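Local coordinates for avidin-related protein 4/5 (Gallus gallus, PDB 1Y55), which binds biotin with high affinity and is a thermostable member of the avidin family, at the interface of chains A and B and the interface of chains A and C. Residues are numbered along the deposited sequence; one frame, centred on the assembly and turned at random. Chains: chain A/B/C, Avidin-related protein 4/5.

Strand 89-98 of chain A enters both contacts, whose C-alpha centres lie about 12 Å apart: A:Leu96 faces chain B in contact 1 and A:Arg98, two residues on, faces chain C in contact 2. Chain A is thus a compact example of one subunit offering different parts of a single sheet to different neighbours. Contact 1 is largely backbone pairing and aliphatic packing, whereas contact 2 rests more on side chains, and water bridges both. Both interfaces are two-fold symmetric, and together they fit the tetrameric assembly characteristic of avidins.

Contact 1: the interface of chains A and B. Residues chain A 96, 108, 111-113; chain B 95-96, 111-113.
The 111-120 strands of chains A and B meet antiparallel at A:Arg112 and B:Arg112, where two equivalent backbone bonds, each with 162° at the hydrogen, join A:Val113 N to B:Thr111 O at 3.0 Å and B:Val113 N to A:Thr111 O. Water 2 also reaches A:Thr111 O, and water 1 does the same for B:Thr111 O, giving each carbonyl a second polar partner. On one side of this short bridge the valines pack across the axis. Each carries CG1 between its backbone N and carbonyl carbon (chi1 61°), which turns that methyl toward the other chain; A:Val113 CG1 thus lies 3.9 Å from B:Val113 CB, and the two side chains cross at about a right angle. B:Leu96 CD2 and B:Thr111 CG2 also pack against A:Val113 CG1, and B:Val113 has the matching set from chain A. The two arginines touch through their aliphatic stems, A:Arg112 CG to B:Arg112 CG at 3.7 Å. Both chains then bend at chi3, and A:Arg112 NE stands 6.8 Å from B:Arg112 NE, which probably limits repulsion between the like charges. At the flank, the backbone O of A:Trp108 binds waters 2 and 3, both of which also reach B:Val113 O. Within chain B, B:Val113 C lies over one face of the B:Trp95 indole, toward its rim, while A:Trp108 O lies in the ring plane, meeting the edge 3.3 Å from B:Trp95 CH2.

Contact 2: the interface of chains A and C. Residues chain A 72-74, 98-100; chain C 61, 78-80.
A:Arg98 lies along strand 74-83 of chain C, touching C:Thr78, C:Gly79 and C:Gln80 in turn. Its CB packs against a gamma branch of C:Thr78 whose assignment as methyl or hydroxyl is doubtful, and A:Arg98 CD passes 3.9 Å from C:Gly79 CA. With CG anti to the backbone N (chi1 174°) and a bend at chi2, the chain brings its guanidinium under C:Gln80, whose CB sits over one face toward the rim, 3.6 Å from A:Arg98 CZ. The extended C:Gln80 side chain runs on toward A:Ser100, its amide turned 89° from the guanidinium plane. A:Arg98 NH2 and C:Gln80 NE2 are modelled 2.9 Å apart although both are donors, which makes the assignment of the amide's O and N doubtful. C:Thr61 inserts beside A:Glu72 and A:Thr74; its two branches are probably interchanged, and the atom labelled CG2, near A:Glu72 O and A:Thr74 OG1, may be the hydroxyl. Further out, water 4 joins C:Thr61 N (3.0 Å, 175° at the hydrogen) to both the backbone O and the carboxylate OE1 of A:Glu72. Water 5 lies in the guanidinium plane, 3.0 Å from A:Arg98 NH1, and continues to C:Thr78 O. Within chain A, a weak bond from A:Arg98 NE to A:Ser99 O may help to orient the guanidinium. This mixed polar and aliphatic patch joins the sheets of two subunits and probably contributes to the stability of the tetramer.

Contact 1: the interface of chains A and B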
# COMPACT_ATOMS: atom_id res chain seq x y z
N LEU A 96 2.53 7.01 -1.13
CA LEU A 96 3.52 6.11 -1.72
C LEU A 96 4.77 6.94 -2.01
O LEU A 96 4.68 7.98 -2.66
CB LEU A 96 3.04 5.48 -3.03
CG LEU A 96 1.82 4.58 -2.92
CD1 LEU A 96 1.34 4.19 -4.31
CD2 LEU A 96 2.08 3.34 -2.08
N TRP A 108 11.07 -4.04 -7.56
CA TRP A 108 10.29 -4.61 -6.46
C TRP A 108 10.48 -3.89 -5.13
O TRP A 108 9.58 -3.89 -4.31
CB TRP A 108 10.62 -6.11 -6.28
CG TRP A 108 12.00 -6.35 -5.77
CD1 TRP A 108 13.14 -6.47 -6.52
CD2 TRP A 108 12.42 -6.45 -4.40
NE1 TRP A 108 14.24 -6.62 -5.71
CE2 TRP A 108 13.82 -6.64 -4.40
CE3 TRP A 108 11.75 -6.40 -3.17
CZ2 TRP A 108 14.56 -6.76 -3.22
CZ3 TRP A 108 12.50 -6.53 -2.00
CH2 TRP A 108 13.87 -6.70 -2.04
N THR A 111 9.17 1.02 -3.57
CA THR A 111 7.98 1.77 -3.14
C THR A 111 7.66 1.53 -1.67
O THR A 111 7.35 0.41 -1.26
CB THR A 111 6.76 1.41 -4.00
OG1 THR A 111 7.09 1.62 -5.38
CG2 THR A 111 5.61 2.34 -3.69
N ARG A 112 7.72 2.60 -0.88
CA ARG A 112 7.30 2.60 0.52
C ARG A 112 5.88 3.19 0.62
O ARG A 112 5.46 3.98 -0.23
CB ARG A 112 8.29 3.39 1.38
CG ARG A 112 9.55 2.58 1.67
CD ARG A 112 10.69 3.33 2.29
NE ARG A 112 11.26 4.29 1.35
CZ ARG A 112 12.30 5.08 1.62
NH1 ARG A 112 12.89 5.06 2.81
NH2 ARG A 112 12.73 5.92 0.69
N VAL A 113 5.17 2.78 1.66
CA VAL A 113 3.80 3.19 1.89
C VAL A 113 3.65 3.66 3.34
O VAL A 113 4.30 3.15 4.24
CB VAL A 113 2.80 2.04 1.55
CG1 VAL A 113 3.03 0.80 2.42
CG2 VAL A 113 1.35 2.49 1.62
N TRP B 95 1.69 -7.46 -1.23
CA TRP B 95 2.51 -7.70 -0.06
C TRP B 95 2.95 -6.40 0.60
O TRP B 95 3.01 -5.35 -0.02
CB TRP B 95 3.72 -8.58 -0.40
CG TRP B 95 4.59 -8.12 -1.53
CD1 TRP B 95 4.58 -8.61 -2.80
CD2 TRP B 95 5.61 -7.10 -1.49
NE1 TRP B 95 5.54 -7.98 -3.55
CE2 TRP B 95 6.18 -7.05 -2.78
CE3 TRP B 95 6.12 -6.26 -0.50
CZ2 TRP B 95 7.22 -6.18 -3.10
CZ3 TRP B 95 7.15 -5.40 -0.83
CH2 TRP B 95 7.69 -5.35 -2.11
N LEU B 96 3.23 -6.54 1.90
CA LEU B 96 3.90 -5.52 2.70
C LEU B 96 5.15 -6.15 3.30
O LEU B 96 5.09 -7.22 3.92
CB LEU B 96 3.02 -5.00 3.84
CG LEU B 96 1.73 -4.29 3.43
CD1 LEU B 96 0.87 -4.02 4.65
CD2 LEU B 96 2.00 -3.00 2.68
N THR B 111 8.02 0.36 5.80
CA THR B 111 7.12 -0.55 5.10
C THR B 111 7.13 -0.34 3.59
O THR B 111 6.75 0.72 3.10
CB THR B 111 5.69 -0.43 5.63
OG1 THR B 111 5.68 -0.58 7.05
CG2 THR B 111 4.81 -1.53 5.06
N ARG B 112 7.58 -1.37 2.88
CA ARG B 112 7.51 -1.42 1.42
C ARG B 112 6.28 -2.21 0.98
O ARG B 112 5.78 -3.08 1.70
CB ARG B 112 8.80 -2.01 0.84
CG ARG B 112 9.95 -1.01 0.88
CD ARG B 112 11.32 -1.57 0.57
NE ARG B 112 11.77 -2.44 1.64
CZ ARG B 112 12.95 -3.07 1.66
NH1 ARG B 112 13.80 -2.95 0.67
NH2 ARG B 112 13.24 -3.85 2.69
N VAL B 113 5.80 -1.89 -0.21
CA VAL B 113 4.60 -2.51 -0.77
C VAL B 113 4.89 -2.96 -2.20
O VAL B 113 5.67 -2.34 -2.92
CB VAL B 113 3.40 -1.53 -0.71
CG1 VAL B 113 3.65 -0.26 -1.52
CG2 VAL B 113 2.10 -2.19 -1.12
O HOH W 1 7.35 2.99 4.87
O HOH W 2 8.75 -1.72 -2.75
O HOH W 3 7.22 -3.27 -5.07

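Contact 2: the interface of chains A and C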
# COMPACT_ATOMS: atom_id res chain seq x y z
N GLU A 72 16.29 11.82 -5.66
CA GLU A 72 15.70 11.37 -6.91
C GLU A 72 14.31 10.75 -6.71
O GLU A 72 13.71 10.26 -7.66
CB GLU A 72 16.64 10.36 -7.61
CG GLU A 72 17.94 10.98 -8.06
CD GLU A 72 17.69 12.16 -8.97
OE1 GLU A 72 16.89 12.02 -9.94
OE2 GLU A 72 18.24 13.24 -8.70
N SER A 73 13.81 10.77 -5.48
CA SER A 73 12.55 10.17 -5.12
C SER A 73 11.35 11.10 -5.39
O SER A 73 11.50 12.31 -5.56
CB SER A 73 12.55 9.79 -3.65
OG SER A 73 13.65 8.97 -3.37
N THR A 74 10.17 10.50 -5.38
CA THR A 74 8.91 11.22 -5.53
C THR A 74 7.92 10.63 -4.54
O THR A 74 7.89 9.42 -4.38
CB THR A 74 8.37 11.06 -6.95
OG1 THR A 74 9.29 11.63 -7.90
CG2 THR A 74 7.06 11.80 -7.15
N ARG A 98 8.26 6.71 -3.85
CA ARG A 98 9.00 6.00 -4.88
C ARG A 98 10.46 6.43 -4.88
O ARG A 98 10.77 7.61 -5.08
CB ARG A 98 8.39 6.31 -6.25
CG ARG A 98 9.18 5.71 -7.41
CD ARG A 98 9.11 4.22 -7.47
NE ARG A 98 10.15 3.65 -8.32
CZ ARG A 98 10.04 2.49 -8.96
NH1 ARG A 98 8.89 1.84 -9.01
NH2 ARG A 98 11.10 1.99 -9.57
N SER A 99 11.35 5.47 -4.66
CA SER A 99 12.77 5.67 -4.83
C SER A 99 13.20 5.34 -6.25
O SER A 99 12.60 4.55 -6.96
CB SER A 99 13.54 4.75 -3.87
OG SER A 99 13.27 5.02 -2.51
N SER A 100 14.31 5.95 -6.65
CA SER A 100 14.96 5.63 -7.90
C SER A 100 15.84 4.41 -7.73
O SER A 100 16.69 4.38 -6.84
CB SER A 100 15.84 6.80 -8.33
OG SER A 100 16.57 6.48 -9.49
N THR C 61 11.95 9.01 -11.69
CA THR C 61 10.74 8.77 -10.91
C THR C 61 9.76 9.93 -11.19
O THR C 61 10.13 11.01 -11.65
CB THR C 61 11.05 8.62 -9.47
OG1 THR C 61 11.99 7.60 -9.12
CG2 THR C 61 11.25 9.85 -8.82
N THR C 78 2.54 6.60 -8.74
CA THR C 78 3.96 6.94 -8.70
C THR C 78 4.75 5.78 -9.27
O THR C 78 4.33 4.64 -9.22
CB THR C 78 4.45 7.26 -7.32
OG1 THR C 78 4.37 6.22 -6.35
CG2 THR C 78 5.69 7.90 -7.30
N GLY C 79 5.91 6.06 -9.83
CA GLY C 79 6.70 5.02 -10.43
C GLY C 79 7.96 5.55 -11.04
O GLY C 79 8.40 6.66 -10.75
N GLN C 80 8.54 4.72 -11.90
CA GLN C 80 9.78 5.03 -12.57
C GLN C 80 9.67 4.59 -14.02
O GLN C 80 9.05 3.57 -14.34
CB GLN C 80 10.96 4.36 -11.85
CG GLN C 80 12.34 4.79 -12.35
CD GLN C 80 13.52 4.35 -11.50
OE1 GLN C 80 14.68 4.64 -11.87
NE2 GLN C 80 13.28 3.66 -10.43
O HOH W 4 14.34 10.42 -10.48
O HOH W 5 6.20 2.39 -7.90